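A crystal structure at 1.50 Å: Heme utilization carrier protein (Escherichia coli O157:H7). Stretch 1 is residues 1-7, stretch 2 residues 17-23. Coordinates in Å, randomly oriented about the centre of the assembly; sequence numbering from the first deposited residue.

Stretch 1 1-7: VSLQEFL
Stretch 2 (17-23) VVAEQYN

How do the two stretches lie against each other? Both are mostly helical: residues 3-7 form the first helix, with Ser 2 at its N-cap position (phi/psi -74/167), and the second begins before Val 17. Helical residues keep phi near -60 and psi near -40, with departures at Glu 20 (-56/-53), Gln 21 (-62/-27) and Leu 7 (-79/-16); Tyr 22 has -104/2. The N-to-C directions differ by 142°, and the axes come no closer than 12.1 Å. The register is set by Leu 3 and Tyr 22, whose CA atoms are 7.5 Å apart. Asn 23 (51/47) then leaves the helix in a Schellman motif, its N bonded to Glu 20 O at 3.1 Å.

What does Tyr 22 do at the centre? Its CA-to-CB bond points toward the first stretch, and chi1 of -99°, between wells, with chi2 of 85° carries the ring to the start of the opposing helix. There Tyr 22 OH donates a very short hydrogen bond to Val 1 O, 2.4 Å away, a carbonyl lying near the plane of the ring. Tyr 22 OH also comes within 3.1 Å of Ser 2 O, but that carbonyl accepts the backbone hydrogen bond from Phe 6 N at 2.9 Å. The modelled part of Val 1's side chain stops at CB and points away; its contribution here is its backbone.

How does Leu 3 fit against this ring? Its CB leaves sideways, but chi1 174° (t) and chi2 62° (p) place CD1 over one face of Tyr 22, 4.0 Å from the ring centroid and only 8° off the normal, a CH-pi contact. Leu 3 CB adds a contact at 3.9 Å to Tyr 22 CE2. The same CD1 reaches Val 18 CG1 at 4.0 Å, so one methyl touches both Tyr 22 and Val 18.

What packs around Phe 6 and Val 18? The CA-to-CB bond of Phe 6 points toward the second stretch, with chi1 177° (t) and chi2 71°. Its ring meets that of Tyr 22 obliquely, centroids 5.8 Å apart and planes at 41°, with Phe 6 CD2 3.9 Å from Tyr 22 CE1. Val 18 is buried, with chi1 174° (t): Val 18 CG2 lies at the edge of the Phe 6 ring, 4.1 Å from Phe 6 CE2, and Val 18 CG1 is also 4.1 Å from Phe 6 CE2 and 4.1 Å from Leu 7 CD2. Leu 7 starts sideways, yet chi1 -71° (m) and chi2 174° (t) bring its end nearer. Extended Gln 21 (chi1 150°, chi2 -176°, both t; chi3 29°) places OE1 3.9 Å from Phe 6 CZ.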

# COMPACT_ATOMS: atom_id res chain seq x y z
N VAL A 1 10.34 6.91 33.49
CA VAL A 1 10.29 5.46 33.30
C VAL A 1 9.00 5.05 32.61
O VAL A 1 9.00 4.19 31.73
CB VAL A 1 10.44 4.74 34.63
N SER A 2 7.89 5.67 33.01
CA SER A 2 6.59 5.33 32.45
C SER A 2 6.47 5.89 31.03
O SER A 2 7.26 6.72 30.58
CB SER A 2 5.46 5.85 33.34
OG SER A 2 5.32 7.25 33.23
N LEU A 3 5.43 5.42 30.33
CA LEU A 3 5.30 5.74 28.91
C LEU A 3 5.06 7.22 28.69
O LEU A 3 5.71 7.85 27.84
CB LEU A 3 4.17 4.91 28.29
CG LEU A 3 3.82 5.25 26.84
CD1 LEU A 3 4.99 5.00 25.91
CD2 LEU A 3 2.59 4.45 26.40
N GLN A 4 4.13 7.82 29.44
CA GLN A 4 3.82 9.22 29.23
C GLN A 4 5.00 10.11 29.60
O GLN A 4 5.32 11.06 28.88
CB GLN A 4 2.59 9.63 30.04
CG GLN A 4 1.88 10.84 29.45
CD GLN A 4 1.47 11.87 30.49
OE1 GLN A 4 1.17 11.54 31.64
NE2 GLN A 4 1.49 13.14 30.10
N GLU A 5 5.68 9.79 30.70
CA GLU A 5 6.88 10.55 31.07
C GLU A 5 7.95 10.42 29.99
O GLU A 5 8.59 11.42 29.63
CB GLU A 5 7.41 10.06 32.42
CG GLU A 5 6.40 10.20 33.55
CD GLU A 5 6.93 9.71 34.89
OE1 GLU A 5 6.39 10.13 35.94
OE2 GLU A 5 7.88 8.90 34.89
N PHE A 6 8.13 9.22 29.44
CA PHE A 6 9.12 9.03 28.38
C PHE A 6 8.79 9.88 27.16
O PHE A 6 9.70 10.42 26.51
CB PHE A 6 9.19 7.55 28.00
CG PHE A 6 10.12 7.25 26.86
CD1 PHE A 6 11.49 7.33 27.03
CD2 PHE A 6 9.63 6.88 25.62
CE1 PHE A 6 12.36 7.06 25.99
CE2 PHE A 6 10.48 6.61 24.57
CZ PHE A 6 11.85 6.70 24.75
N LEU A 7 7.51 10.02 26.82
CA LEU A 7 7.14 10.74 25.61
C LEU A 7 7.19 12.25 25.76
O LEU A 7 7.22 12.96 24.74
CB LEU A 7 5.74 10.32 25.14
CG LEU A 7 5.68 8.90 24.56
CD1 LEU A 7 4.23 8.51 24.26
CD2 LEU A 7 6.55 8.80 23.33
N VAL A 17 8.66 2.02 17.09
CA VAL A 17 9.79 1.58 17.90
C VAL A 17 9.50 1.82 19.38
O VAL A 17 9.84 0.99 20.23
CB VAL A 17 11.08 2.28 17.44
CG1 VAL A 17 12.17 2.16 18.49
CG2 VAL A 17 11.56 1.70 16.11
N VAL A 18 8.83 2.93 19.70
CA VAL A 18 8.44 3.19 21.09
C VAL A 18 7.46 2.13 21.56
O VAL A 18 7.56 1.61 22.68
CB VAL A 18 7.84 4.60 21.23
CG1 VAL A 18 7.30 4.78 22.64
CG2 VAL A 18 8.88 5.65 20.91
N ALA A 19 6.46 1.81 20.74
CA ALA A 19 5.53 0.74 21.10
C ALA A 19 6.25 -0.60 21.18
O ALA A 19 6.01 -1.39 22.10
CB ALA A 19 4.37 0.68 20.12
N GLU A 20 7.15 -0.87 20.22
CA GLU A 20 8.01 -2.04 20.31
C GLU A 20 8.80 -2.04 21.61
O GLU A 20 8.77 -3.01 22.38
CB GLU A 20 8.96 -2.09 19.11
CG GLU A 20 8.35 -2.56 17.81
CD GLU A 20 9.30 -2.39 16.64
OE1 GLU A 20 10.28 -1.63 16.77
OE2 GLU A 20 9.07 -3.03 15.59
N GLN A 21 9.49 -0.93 21.88
CA GLN A 21 10.33 -0.85 23.08
C GLN A 21 9.50 -0.98 24.35
O GLN A 21 10.01 -1.46 25.38
CB GLN A 21 11.12 0.46 23.05
CG GLN A 21 11.46 1.05 24.41
CD GLN A 21 12.15 2.39 24.28
OE1 GLN A 21 11.93 3.12 23.30
NE2 GLN A 21 12.99 2.73 25.25
N TYR A 22 8.22 -0.61 24.31
CA TYR A 22 7.36 -0.64 25.48
C TYR A 22 6.38 -1.81 25.47
O TYR A 22 5.56 -1.91 26.39
CB TYR A 22 6.58 0.67 25.59
CG TYR A 22 7.17 1.65 26.58
CD1 TYR A 22 8.20 2.51 26.20
CD2 TYR A 22 6.72 1.71 27.89
CE1 TYR A 22 8.75 3.41 27.10
CE2 TYR A 22 7.26 2.60 28.80
CZ TYR A 22 8.27 3.45 28.40
OH TYR A 22 8.81 4.33 29.30
N ASN A 23 6.45 -2.67 24.46
CA ASN A 23 5.58 -3.85 24.38
C ASN A 23 4.11 -3.48 24.56
O ASN A 23 3.37 -4.10 25.32
CB ASN A 23 6.02 -4.91 25.40
CG ASN A 23 7.44 -5.39 25.18
OD1 ASN A 23 7.71 -6.17 24.26
ND2 ASN A 23 8.36 -4.94 26.03